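Local coordinates for DUF5751 domain-containing protein (Sulfolobus tokodaii, PDB 2RBG) that is of unknown function and belongs to the DUF5751 family of small archaeal proteins, at the interface of chains A and B. Residues are numbered along the deposited sequence; one frame, centred on the assembly and turned at random. Chains: chain A/B, Putative uncharacterized protein ST0493.

The interface of chains A and B. Residues chain A 119-121, 125; chain B 74, 76-77, 80.
The backbone of A:Lys119, A:Asp120 and A:Phe121 is extended, as part of strand 117-121, and faces the start of helix 75-81 of chain B, where B:Asp76 and B:Ile77 have helical torsions. A:Lys119 and B:Asp76 reach toward one another from opposite directions. The ammonium NZ of A:Lys119 straddles the carboxylate of B:Asp76, 3.1 Å from OD1 and equally 3.1 Å from OD2. It meets both oxygens on their syn sides, 17° out of the carboxylate plane, in a forked salt bridge. Lysine suits this place because its long chain, bent at chi2 and chi4, can carry a charge from the strand to the helix. B:Asp76 is short, and CG sits between its backbone N and carbonyl carbon (chi1 58°), which turns both oxygens toward the lysine. With an alanine here, the ammonium of A:Lys119 would probably lose its countercharge and be free to swing, and CE1 of A:Phe121 would lose the carboxylate beside it, off the ring plane. That ring, its plane 58° from the carboxylate, brings CE1 to 3.5 Å from CG of B:Asp76. Its CD1 lies 3.4 Å from CG1 of B:Ile77, whose branched chain runs past in the opposite direction; a flat ring can pack against carboxylate and isoleucine at once. The second branch, CG2, faces CD2 of A:Leu125 at 4.0 Å. CD2 of A:Leu125 also touches CG of B:Lys80, so a branched leucine suits the spot, its methyl reaching both isoleucine and lysine stem. On the other flank, two linked waters join A:Asp120 to B:Glu74: one meets the backbone N, and the water bound to the backbone O lies 2.6 Å from the carboxylate OE2 of B:Glu74. A glutamate is long enough to hold both waters from the 3-10 turn 72-74. The patch thus joins the C-terminal strand and tail of chain A to a turn and helix of chain B in an asymmetric contact, which may be a crystal pairing.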
ATOM      1  N   LYS A 119       1.382   5.360  -6.745  1.00  9.94           N
ATOM      2  CA  LYS A 119       1.630   4.338  -5.737  1.00  8.83           C
ATOM      3  C   LYS A 119       2.544   4.920  -4.678  1.00 12.00           C
ATOM      4  O   LYS A 119       3.522   5.595  -4.993  1.00  9.96           O
ATOM      5  CB  LYS A 119       2.294   3.105  -6.364  1.00 10.54           C
ATOM      6  CG  LYS A 119       2.736   2.028  -5.354  1.00 12.68           C
ATOM      7  CD  LYS A 119       1.558   1.403  -4.612  1.00 12.97           C
ATOM      8  CE  LYS A 119       2.010   0.355  -3.589  1.00  9.78           C
ATOM      9  NZ  LYS A 119       2.540  -0.884  -4.230  1.00  9.17           N
ATOM     10  N   ASP A 120       2.204   4.669  -3.421  1.00 11.88           N
ATOM     11  CA  ASP A 120       3.000   5.143  -2.304  1.00 12.15           C
ATOM     12  C   ASP A 120       3.284   3.944  -1.408  1.00 13.35           C
ATOM     13  O   ASP A 120       2.413   3.505  -0.662  1.00 13.72           O
ATOM     14  CB  ASP A 120       2.237   6.211  -1.511  1.00 13.47           C
ATOM     15  CG  ASP A 120       3.074   6.830  -0.400  1.00 18.79           C
ATOM     16  OD1 ASP A 120       3.668   6.075   0.400  1.00 19.37           O
ATOM     17  OD2 ASP A 120       3.136   8.073  -0.320  1.00 26.90           O
ATOM     18  N   PHE A 121       4.479   3.379  -1.526  1.00  9.12           N
ATOM     19  CA  PHE A 121       4.856   2.264  -0.668  1.00  8.53           C
ATOM     20  C   PHE A 121       5.750   2.940   0.352  1.00 10.99           C
ATOM     21  O   PHE A 121       6.978   2.844   0.285  1.00 12.01           O
ATOM     22  CB  PHE A 121       5.653   1.208  -1.434  1.00  8.25           C
ATOM     23  CG  PHE A 121       5.843  -0.069  -0.664  1.00  9.71           C
ATOM     24  CD1 PHE A 121       4.856  -1.049  -0.664  1.00  9.45           C
ATOM     25  CD2 PHE A 121       6.990  -0.275   0.091  1.00 13.08           C
ATOM     26  CE1 PHE A 121       5.009  -2.215   0.081  1.00 10.63           C
ATOM     27  CE2 PHE A 121       7.153  -1.439   0.842  1.00 11.99           C
ATOM     28  CZ  PHE A 121       6.159  -2.412   0.835  1.00 12.89           C
ATOM     29  N   LEU A 125       3.059   2.394   5.696  1.00  9.74           N
ATOM     30  CA  LEU A 125       3.813   1.329   6.357  1.00 11.32           C
ATOM     31  C   LEU A 125       3.758   1.516   7.867  1.00 14.53           C
ATOM     32  O   LEU A 125       3.904   2.630   8.365  1.00 14.63           O
ATOM     33  CB  LEU A 125       5.274   1.336   5.907  1.00 11.72           C
ATOM     34  CG  LEU A 125       5.581   0.858   4.491  1.00 13.13           C
ATOM     35  CD1 LEU A 125       7.037   1.155   4.172  1.00 13.14           C
ATOM     36  CD2 LEU A 125       5.298  -0.637   4.373  1.00 13.06           C
TER
ATOM     37  N   GLU B  74      -2.149  -1.684  -3.374  1.00  9.00           N
ATOM     38  CA  GLU B  74      -1.518  -1.541  -2.066  1.00  6.85           C
ATOM     39  C   GLU B  74      -1.550  -2.809  -1.217  1.00  8.04           C
ATOM     40  O   GLU B  74      -1.272  -2.764  -0.019  1.00  7.33           O
ATOM     41  CB  GLU B  74      -2.173  -0.398  -1.289  1.00  9.08           C
ATOM     42  CG  GLU B  74      -2.114   0.945  -2.008  1.00  8.15           C
ATOM     43  CD  GLU B  74      -2.796   2.050  -1.232  1.00 12.67           C
ATOM     44  OE1 GLU B  74      -3.911   1.817  -0.719  1.00 10.13           O
ATOM     45  OE2 GLU B  74      -2.224   3.156  -1.144  1.00 15.47           O
ATOM     46  N   ASP B  76       0.514  -5.106  -1.186  1.00  6.82           N
ATOM     47  CA  ASP B  76       1.846  -5.388  -0.667  1.00  7.89           C
ATOM     48  C   ASP B  76       2.144  -4.623   0.622  1.00  7.12           C
ATOM     49  O   ASP B  76       2.892  -5.109   1.467  1.00  8.14           O
ATOM     50  CB  ASP B  76       2.928  -5.126  -1.732  1.00  7.64           C
ATOM     51  CG  ASP B  76       2.925  -3.703  -2.265  1.00 11.13           C
ATOM     52  OD1 ASP B  76       2.000  -2.931  -1.959  1.00 10.63           O
ATOM     53  OD2 ASP B  76       3.866  -3.366  -3.013  1.00 13.20           O
ATOM     54  N   ILE B  77       1.547  -3.443   0.787  1.00  6.11           N
ATOM     55  CA  ILE B  77       1.764  -2.656   2.002  1.00  8.01           C
ATOM     56  C   ILE B  77       1.062  -3.375   3.153  1.00  8.15           C
ATOM     57  O   ILE B  77       1.613  -3.526   4.246  1.00  9.44           O
ATOM     58  CB  ILE B  77       1.172  -1.234   1.883  1.00  9.58           C
ATOM     59  CG1 ILE B  77       1.778  -0.505   0.686  1.00  7.88           C
ATOM     60  CG2 ILE B  77       1.469  -0.441   3.156  1.00  8.83           C
ATOM     61  CD1 ILE B  77       1.154   0.859   0.428  1.00 12.83           C
ATOM     62  N   LYS B  80       2.983  -6.461   4.151  1.00  8.80           N
ATOM     63  CA  LYS B  80       4.222  -6.116   4.845  1.00 11.21           C
ATOM     64  C   LYS B  80       3.932  -5.770   6.303  1.00 10.33           C
ATOM     65  O   LYS B  80       4.650  -6.198   7.211  1.00 11.42           O
ATOM     66  CB  LYS B  80       4.901  -4.925   4.163  1.00  8.58           C
ATOM     67  CG  LYS B  80       6.181  -4.451   4.850  1.00 13.04           C
ATOM     68  CD  LYS B  80       7.263  -5.524   4.833  1.00 19.56           C
ATOM     69  CE  LYS B  80       8.551  -5.020   5.467  1.00 20.22           C
ATOM     70  NZ  LYS B  80       8.345  -4.618   6.883  1.00 31.99           N
TER
HETATM   71  O   HOH W   1      -0.455   4.063  -2.962  1.00 19.56           O
HETATM   72  O   HOH W   2      -0.168   4.215   0.026  1.00 38.29           O